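Local coordinates for phosphate ABC transporter, phosphate-binding protein (Clostridium perfringens, PDB 4Q8R) that probably binds phosphate with high affinity outside the cell membrane and delivers it to an ABC-type importer, at residues A[95-98]-A[99-103]; A[106-109]-A[110-114]; A[193-196]-A[197-201]; A[225-228]-A[229-232]. One frame throughout, in Å; residues are numbered along the deposited sequence. Where two conformers were deposited one is given.

Interaction 1: residues A[95-98]-A[99-103]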
# COMPACT_ATOMS: atom_id res chain seq x y z
N THR A 95 -16.81 10.47 -3.65
CA THR A 95 -16.39 11.27 -2.48
C THR A 95 -15.93 10.28 -1.36
O THR A 95 -16.29 9.08 -1.37
CB THR A 95 -17.52 12.13 -1.98
OG1 THR A 95 -18.56 11.26 -1.45
CG2 THR A 95 -18.02 13.07 -3.09
N LEU A 96 -15.15 10.76 -0.39
CA LEU A 96 -14.73 9.89 0.67
C LEU A 96 -15.92 9.31 1.41
O LEU A 96 -15.89 8.14 1.80
CB LEU A 96 -13.79 10.56 1.65
CG LEU A 96 -12.34 10.79 1.24
CD1 LEU A 96 -11.65 11.52 2.38
CD2 LEU A 96 -11.66 9.47 0.96
N VAL A 97 -16.95 10.10 1.61
CA VAL A 97 -18.13 9.62 2.32
C VAL A 97 -18.89 8.58 1.50
O VAL A 97 -19.46 7.60 2.09
CB VAL A 97 -18.98 10.73 2.87
CG1 VAL A 97 -19.75 11.54 1.80
CG2 VAL A 97 -19.95 10.17 3.96
N GLN A 98 -18.95 8.75 0.15
CA GLN A 98 -19.50 7.64 -0.66
C GLN A 98 -18.71 6.36 -0.44
O GLN A 98 -19.26 5.26 -0.31
CB GLN A 98 -19.55 7.97 -2.14
CG GLN A 98 -20.64 8.95 -2.47
CD GLN A 98 -20.58 9.37 -3.92
OE1 GLN A 98 -19.53 9.77 -4.37
NE2 GLN A 98 -21.70 9.38 -4.59
N ILE A 99 -17.36 6.47 -0.40
CA ILE A 99 -16.52 5.30 -0.22
C ILE A 99 -16.83 4.64 1.17
O ILE A 99 -16.92 3.42 1.27
CB ILE A 99 -15.03 5.66 -0.39
CG1 ILE A 99 -14.80 6.08 -1.82
CG2 ILE A 99 -14.12 4.47 -0.09
CD1 ILE A 99 -13.54 6.91 -2.02
N LYS A 100 -16.95 5.49 2.17
CA LYS A 100 -17.27 5.00 3.52
C LYS A 100 -18.59 4.25 3.46
O LYS A 100 -18.72 3.16 4.04
CB LYS A 100 -17.38 6.11 4.51
CG LYS A 100 -17.58 5.70 6.00
CD LYS A 100 -17.69 6.91 6.89
CE LYS A 100 -18.32 6.52 8.18
NZ LYS A 100 -18.24 7.59 9.18
N ASP A 101 -19.59 4.84 2.83
CA ASP A 101 -20.91 4.19 2.71
C ASP A 101 -20.86 2.86 2.02
O ASP A 101 -21.57 1.92 2.42
CB ASP A 101 -21.86 5.10 1.93
CG ASP A 101 -22.32 6.30 2.70
OD1 ASP A 101 -22.03 6.45 3.94
OD2 ASP A 101 -23.04 7.11 2.10
N ILE A 102 -20.03 2.70 0.99
CA ILE A 102 -19.82 1.42 0.38
C ILE A 102 -19.19 0.42 1.34
O ILE A 102 -19.67 -0.72 1.51
CB ILE A 102 -18.91 1.54 -0.88
CG1 ILE A 102 -19.62 2.42 -1.96
CG2 ILE A 102 -18.56 0.20 -1.48
CD1 ILE A 102 -18.61 2.90 -2.97
N TYR A 103 -18.11 0.82 1.99
CA TYR A 103 -17.34 -0.12 2.83
C TYR A 103 -18.07 -0.48 4.12
O TYR A 103 -17.79 -1.52 4.70
CB TYR A 103 -15.91 0.37 3.03
CG TYR A 103 -15.05 -0.14 1.93
CD1 TYR A 103 -15.00 0.56 0.68
CD2 TYR A 103 -14.30 -1.26 2.04
CE1 TYR A 103 -14.32 0.02 -0.35
CE2 TYR A 103 -13.58 -1.80 1.00
CZ TYR A 103 -13.62 -1.16 -0.23
OH TYR A 103 -12.94 -1.67 -1.30

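Interaction 2: residues A[106-109]-A[110-114]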
# COMPACT_ATOMS: atom_id res chain seq x y z
N LYS A 106 -23.71 0.60 3.77
CA LYS A 106 -24.86 1.46 3.64
C LYS A 106 -25.36 1.52 2.20
O LYS A 106 -26.56 1.45 1.90
CB LYS A 106 -24.55 2.82 4.19
CG LYS A 106 -25.76 3.71 4.26
CD LYS A 106 -25.32 5.14 4.35
CE LYS A 106 -24.85 5.41 5.77
NZ LYS A 106 -25.95 5.02 6.69
N ILE A 107 -24.40 1.63 1.29
CA ILE A 107 -24.66 1.59 -0.16
C ILE A 107 -24.25 0.23 -0.66
O ILE A 107 -23.09 -0.19 -0.51
CB ILE A 107 -23.92 2.76 -0.85
CG1 ILE A 107 -24.58 4.08 -0.49
CG2 ILE A 107 -23.77 2.52 -2.34
CD1 ILE A 107 -23.97 5.32 -1.16
N THR A 108 -25.15 -0.49 -1.35
CA THR A 108 -24.92 -1.84 -1.74
C THR A 108 -25.09 -2.15 -3.24
O THR A 108 -24.86 -3.28 -3.65
CB THR A 108 -25.90 -2.77 -0.96
OG1 THR A 108 -27.23 -2.37 -1.23
CG2 THR A 108 -25.64 -2.68 0.54
N ASN A 109 -25.57 -1.17 -4.02
CA ASN A 109 -25.84 -1.37 -5.45
C ASN A 109 -25.20 -0.19 -6.18
O ASN A 109 -25.32 0.94 -5.68
CB ASN A 109 -27.36 -1.41 -5.70
CG ASN A 109 -27.72 -1.76 -7.13
OD1 ASN A 109 -27.46 -1.00 -8.08
ND2 ASN A 109 -28.27 -2.92 -7.32
N TRP A 110 -24.54 -0.44 -7.32
CA TRP A 110 -23.88 0.63 -8.02
C TRP A 110 -24.81 1.73 -8.49
O TRP A 110 -24.37 2.87 -8.67
CB TRP A 110 -23.09 0.07 -9.20
CG TRP A 110 -21.86 -0.71 -8.83
CD1 TRP A 110 -21.71 -2.05 -8.75
CD2 TRP A 110 -20.57 -0.12 -8.49
NE1 TRP A 110 -20.41 -2.34 -8.37
CE2 TRP A 110 -19.71 -1.16 -8.19
CE3 TRP A 110 -20.11 1.20 -8.41
CZ2 TRP A 110 -18.36 -0.94 -7.85
CZ3 TRP A 110 -18.82 1.42 -8.09
CH2 TRP A 110 -17.97 0.37 -7.75
N LYS A 111 -26.10 1.44 -8.62
CA LYS A 111 -27.03 2.44 -8.97
C LYS A 111 -27.23 3.56 -7.95
O LYS A 111 -27.60 4.68 -8.27
CB LYS A 111 -28.37 1.80 -9.09
CG LYS A 111 -28.68 1.49 -10.39
CD LYS A 111 -29.39 2.64 -10.92
CE LYS A 111 -30.16 2.07 -12.05
NZ LYS A 111 -30.94 3.12 -12.72
N GLU A 112 -26.91 3.23 -6.69
CA GLU A 112 -26.96 4.17 -5.64
C GLU A 112 -25.82 5.18 -5.73
O GLU A 112 -25.78 6.11 -4.95
CB GLU A 112 -26.89 3.47 -4.28
CG GLU A 112 -28.10 2.62 -3.93
CD GLU A 112 -27.90 1.81 -2.63
OE1 GLU A 112 -28.39 2.27 -1.55
OE2 GLU A 112 -27.26 0.76 -2.69
N LEU A 113 -24.93 4.98 -6.71
CA LEU A 113 -23.84 5.88 -6.99
C LEU A 113 -23.94 6.41 -8.41
O LEU A 113 -23.03 7.04 -8.89
CB LEU A 113 -22.50 5.13 -6.84
CG LEU A 113 -22.22 4.52 -5.47
CD1 LEU A 113 -21.16 3.51 -5.56
CD2 LEU A 113 -21.87 5.59 -4.47
N GLY A 114 -25.07 6.17 -9.06
CA GLY A 114 -25.24 6.56 -10.47
C GLY A 114 -24.75 5.58 -11.51
O GLY A 114 -24.71 5.92 -12.74
O HOH W 1 -28.22 -0.07 0.17

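Interaction 3: residues A[193-196]-A[197-201]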
# COMPACT_ATOMS: atom_id res chain seq x y z
N THR A 193 -3.17 10.30 -8.96
CA THR A 193 -1.83 10.40 -9.56
C THR A 193 -0.81 10.79 -8.51
O THR A 193 -1.15 11.48 -7.52
CB THR A 193 -1.80 11.47 -10.70
OG1 THR A 193 -2.00 12.78 -10.16
CG2 THR A 193 -2.82 11.18 -11.77
N PRO A 194 0.43 10.35 -8.69
CA PRO A 194 1.47 10.78 -7.74
C PRO A 194 1.54 12.32 -7.59
O PRO A 194 1.71 12.82 -6.47
CB PRO A 194 2.77 10.14 -8.30
CG PRO A 194 2.32 9.01 -9.17
CD PRO A 194 0.88 9.30 -9.62
N GLU A 195 1.34 13.04 -8.70
CA GLU A 195 1.28 14.51 -8.68
C GLU A 195 0.24 15.06 -7.68
O GLU A 195 0.53 16.00 -6.90
CB GLU A 195 1.12 15.12 -10.10
CG GLU A 195 1.07 16.63 -10.09
CD GLU A 195 1.07 17.28 -11.50
OE1 GLU A 195 0.62 16.62 -12.48
OE2 GLU A 195 1.49 18.46 -11.64
N ASN A 196 -0.94 14.44 -7.65
CA ASN A 196 -2.00 14.95 -6.79
C ASN A 196 -1.84 14.50 -5.33
O ASN A 196 -2.38 15.11 -4.42
CB ASN A 196 -3.37 14.58 -7.37
CG ASN A 196 -3.67 15.33 -8.63
OD1 ASN A 196 -3.16 16.45 -8.83
ND2 ASN A 196 -4.49 14.75 -9.50
N VAL A 197 -1.06 13.45 -5.09
CA VAL A 197 -0.67 13.12 -3.72
C VAL A 197 0.32 14.17 -3.28
O VAL A 197 0.18 14.73 -2.19
CB VAL A 197 -0.04 11.74 -3.62
CG1 VAL A 197 0.57 11.52 -2.25
CG2 VAL A 197 -1.06 10.65 -4.00
N LEU A 198 1.29 14.47 -4.16
CA LEU A 198 2.29 15.45 -3.86
C LEU A 198 1.67 16.80 -3.56
O LEU A 198 1.97 17.40 -2.53
CB LEU A 198 3.33 15.50 -5.00
CG LEU A 198 4.59 16.33 -4.75
CD1 LEU A 198 5.22 16.00 -3.41
CD2 LEU A 198 5.57 16.04 -5.89
N ASN A 199 0.76 17.28 -4.39
CA ASN A 199 0.16 18.58 -4.09
C ASN A 199 -0.97 18.56 -3.04
O ASN A 199 -1.61 19.56 -2.82
CB ASN A 199 -0.30 19.32 -5.37
CG ASN A 199 -1.36 18.55 -6.12
OD1 ASN A 199 -2.24 17.93 -5.52
ND2 ASN A 199 -1.29 18.58 -7.44
N LYS A 200 -1.23 17.41 -2.43
CA LYS A 200 -2.17 17.24 -1.31
C LYS A 200 -3.63 17.29 -1.72
O LYS A 200 -4.52 17.22 -0.84
CB LYS A 200 -1.86 18.17 -0.13
CG LYS A 200 -0.52 17.79 0.52
CD LYS A 200 -0.28 18.42 1.89
CE LYS A 200 0.81 17.67 2.65
NZ LYS A 200 1.37 18.47 3.78
N SER A 201 -3.90 17.37 -3.03
CA SER A 201 -5.34 17.37 -3.50
C SER A 201 -5.95 15.94 -3.47
O SER A 201 -7.14 15.80 -3.24
CB SER A 201 -5.48 17.99 -4.90
OG SER A 201 -4.74 17.24 -5.86

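Interaction 4: residues A[225-228]-A[229-232]. With ZN (zinc ion), chain D.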
# COMPACT_ATOMS: atom_id res chain seq x y z
N ILE A 225 19.65 0.96 2.64
CA ILE A 225 18.69 2.02 2.92
C ILE A 225 19.24 3.36 2.36
O ILE A 225 18.50 4.17 1.81
CB ILE A 225 18.50 2.13 4.41
CG1 ILE A 225 17.72 0.88 4.91
CG2 ILE A 225 17.78 3.42 4.75
CD1 ILE A 225 17.53 0.81 6.40
N ASP A 226 20.54 3.61 2.54
CA ASP A 226 21.16 4.83 2.00
C ASP A 226 21.03 4.86 0.48
O ASP A 226 20.80 5.94 -0.11
CB ASP A 226 22.62 4.94 2.48
CG ASP A 226 22.75 5.35 3.98
OD1 ASP A 226 21.77 5.85 4.60
OD2 ASP A 226 23.84 5.13 4.54
N PHE A 227 21.13 3.70 -0.16
CA PHE A 227 20.95 3.66 -1.61
C PHE A 227 19.53 4.03 -2.01
O PHE A 227 19.29 4.73 -2.95
CB PHE A 227 21.26 2.31 -2.16
CG PHE A 227 20.93 2.18 -3.59
CD1 PHE A 227 21.78 2.73 -4.55
CD2 PHE A 227 19.76 1.54 -4.01
CE1 PHE A 227 21.48 2.60 -5.89
CE2 PHE A 227 19.45 1.43 -5.35
CZ PHE A 227 20.30 1.95 -6.30
N ILE A 228 18.55 3.51 -1.27
CA ILE A 228 17.14 3.81 -1.57
C ILE A 228 16.86 5.31 -1.44
O ILE A 228 16.08 5.90 -2.20
CB ILE A 228 16.19 3.02 -0.66
CG1 ILE A 228 16.31 1.53 -0.93
CG2 ILE A 228 14.73 3.51 -0.83
CD1 ILE A 228 15.53 0.72 0.14
N LEU A 229 17.56 5.96 -0.51
CA LEU A 229 17.38 7.38 -0.26
C LEU A 229 18.18 8.28 -1.19
O LEU A 229 17.98 9.51 -1.21
CB LEU A 229 17.71 7.77 1.16
CG LEU A 229 16.84 7.13 2.24
CD1 LEU A 229 17.40 7.44 3.60
CD2 LEU A 229 15.39 7.59 2.08
N SER A 230 19.09 7.65 -1.93
CA SER A 230 19.94 8.35 -2.88
C SER A 230 19.15 8.83 -4.07
O SER A 230 17.92 8.48 -4.25
CB SER A 230 21.10 7.46 -3.33
OG SER A 230 20.72 6.46 -4.27
N GLU A 231 19.83 9.64 -4.89
CA GLU A 231 19.17 10.21 -6.03
C GLU A 231 18.66 9.05 -6.95
O GLU A 231 17.50 9.06 -7.42
CB GLU A 231 20.10 11.28 -6.69
CG GLU A 231 19.37 12.29 -7.56
CD GLU A 231 18.90 11.67 -8.84
OE1 GLU A 231 19.62 10.71 -9.24
OE2 GLU A 231 17.84 12.14 -9.40
N GLU A 232 19.53 8.08 -7.18
CA GLU A 232 19.16 6.96 -8.00
C GLU A 232 18.04 6.13 -7.34
O GLU A 232 17.06 5.66 -8.00
CB GLU A 232 20.37 6.05 -8.25
CG GLU A 232 19.99 4.89 -9.16
CD GLU A 232 21.10 3.90 -9.50
OE1 GLU A 232 22.31 4.24 -9.39
OE2 GLU A 232 20.75 2.76 -9.92
ZN ZN D . 17.43 11.32 -11.19

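Interaction 1: residues A[95-98]-A[99-103]
With chi1 at -66°, CG1 of I99 stands anti to its own carbonyl carbon and runs back toward the start of the helix, coming to rest 3.4 Å from T95 O. I102 repeats this torsion less than a turn later, its CG1 lying 3.3 Å from Q98 O. D101 turns likewise, so that its carboxylate comes alongside V97 O; OD1 and V97 O are both acceptors, 3.4 Å apart, and they form no bond.

The binding is done by the backbone and by a cap. The amides of I99, K100, D101 and I102 donate in turn to the carbonyls of T95, L96, V97 and Q98, the i to i+4 pattern of helix 96-103. At its N-terminal end T95 and Q98 form a capping box. Q98 N donates to T95 OG1 at 3.0 Å, while T95 N gives a nearly straight bond (168°) of 2.9 Å to Q98 OE1, which receives it on a lone pair in the carbonyl plane of the amide. L96 N is taken by D188, and I99 and I102 cover L94 of strand 93-94 on the buried side.

The bond to T95 OG1 satisfies Q98 N, which lies too early in the helix for an i to i+4 carbonyl, and the one from T95 N holds the rotation of the Q98 amide, without needing a formal charge.

Interaction 2: residues A[106-109]-A[110-114]
E112 leaves the 3-10 turn 110-112 and reaches back to the backbone of T108 and N109, closing a compact loop between helix 96-103 and strand 121-125 of this periplasmic-binding-protein fold. Its CB sits 3.3 Å from N109 O and 3.8 Å from I107 CG2; the aliphatic parts of I107 and E112 pass with opposite headings. CG still borders N109 O. Beyond it the chain is extended (chi2 173°), which carries the carboxylate to two consecutive backbone N-H groups. OE2 accepts from both: T108 N at 2.8 Å, on the syn side but 30° out of the carboxylate plane, and N109 N at 2.9 Å, nearly in line with the C-O bond though with a more bent N-H (140°). OE1 faces a water 2.9 Å away that also lies against K106 O and T108 OG1, and this bridges the other oxygen to the same strip of chain.

N109 bonds into the turn twice. Its backbone O accepts from E112 N, while the side chain forms an Asx turn, with ND2 engaged by D117 and OD1 also taken up by A118 N. W110 points its NE1 to the backbone of N168, and L113 folds toward helix 96-103, touching Q98 and I102. On that inner side I107 CD1 meets L113 CD2 at 3.9 Å. The Asx bond from K111 N to N109 OD1 is 2.8 Å long and falls on a lone pair, in the carbonyl plane.

Interaction 3: residues A[193-196]-A[197-201]
A short helix, 194-198, is fitted with a side-chain bond at each end, an N-cap at T193 and an Asx turn at N199, and at its C-terminal end N199 bonds back to N196, three residues earlier. The two asparagine side chains run abreast with the same heading, their amide planes 37° apart. ND2 of N199 donates to N196 OD1 at 3.2 Å; the acceptor uses a lone pair in its own carbonyl plane and lies close to the amide plane of the donor. What makes this possible is the first torsion of N199 (chi1 61°), which places CG between the backbone N and the carbonyl carbon and folds the amide back over the helix end.

The other atom of that amide looks forward. OD1 of N199 accepts from S201 N at 3.0 Å, closing the Asx turn, and from S201 OG at only 2.6 Å, so two donors of one residue hold it. S201 OG also packs 3.4 Å from N196 CB. Between N199 and S201 the chain leaves the helix through K200, whose phi is positive. At the front, T193 OG1 accepts from N196 N at 3.2 Å, and backbone bonds run from V197 N, L198 N and N199 N to the carbonyls of T193, P194 and E195.

The helix joins strand 182-187 to strand 205-213. N196 ND2 binds E191 O in the approach to it, N196 and S201 both touch V190, and V197 turns inward onto F175, just past strand 169-174.

Interaction 4: residues A[225-228]-A[229-232]
S230 OG donates to F227 O across 2.6 Å, a short bond backed by a second one from S230 N to the same oxygen at 3.1 Å. The hydroxyl comes in near the carbonyl plane, tilted by 15°, whereas the amide stands well above it, 72° out; one carbonyl is thus gripped by one donor near its plane and one above it. L229 N donates to I225 O, and beside it the I225 and L229 side chains run alongside with the same heading, CG2 of I225 and CD1 of L229 4.2 Å apart.

The next shell is the F227 ring. E232 comes to its edge, OE2 lying in the ring plane 3.7 Å from CZ, with carboxylate and ring steeply inclined to each other.

S230 sits at a helix-to-helix junction: it follows helix 219-229 and is the N-cap of helix 231-239, its OG being bonded to G233 N. With chi1 at 76° that hydroxyl lies between the backbone N and carbonyl carbon, within reach of both helices. Further out, F227 and I228 pack on helix 15-28, and I225 and L229 touch V74 of strand 71-86. On the outer surface E231 bends at chi2 and binds a zinc ion through OE2 at 2.0 Å, with D235 one turn later as the second protein ligand.

Interactions 1 and 2 are neighbours, about 10 Å between centres, and they touch: D101 O probably accepts a hydrogen bond from I107 N, and I102 packs on L113. Interaction 1, partly buried, relies on a helix ladder and an uncharged capping box, while interaction 2 lies at the surface and uses a carboxylate and water to close a loop. Interaction 3 is likewise a surface contact, but amides and a hydroxyl do the work. Interaction 4, partly buried, lies across the chain's centre from interactions 1 and 2, its centre about 45 Å from that of interaction 2; it joins two helices and alone among the four includes a metal ligand.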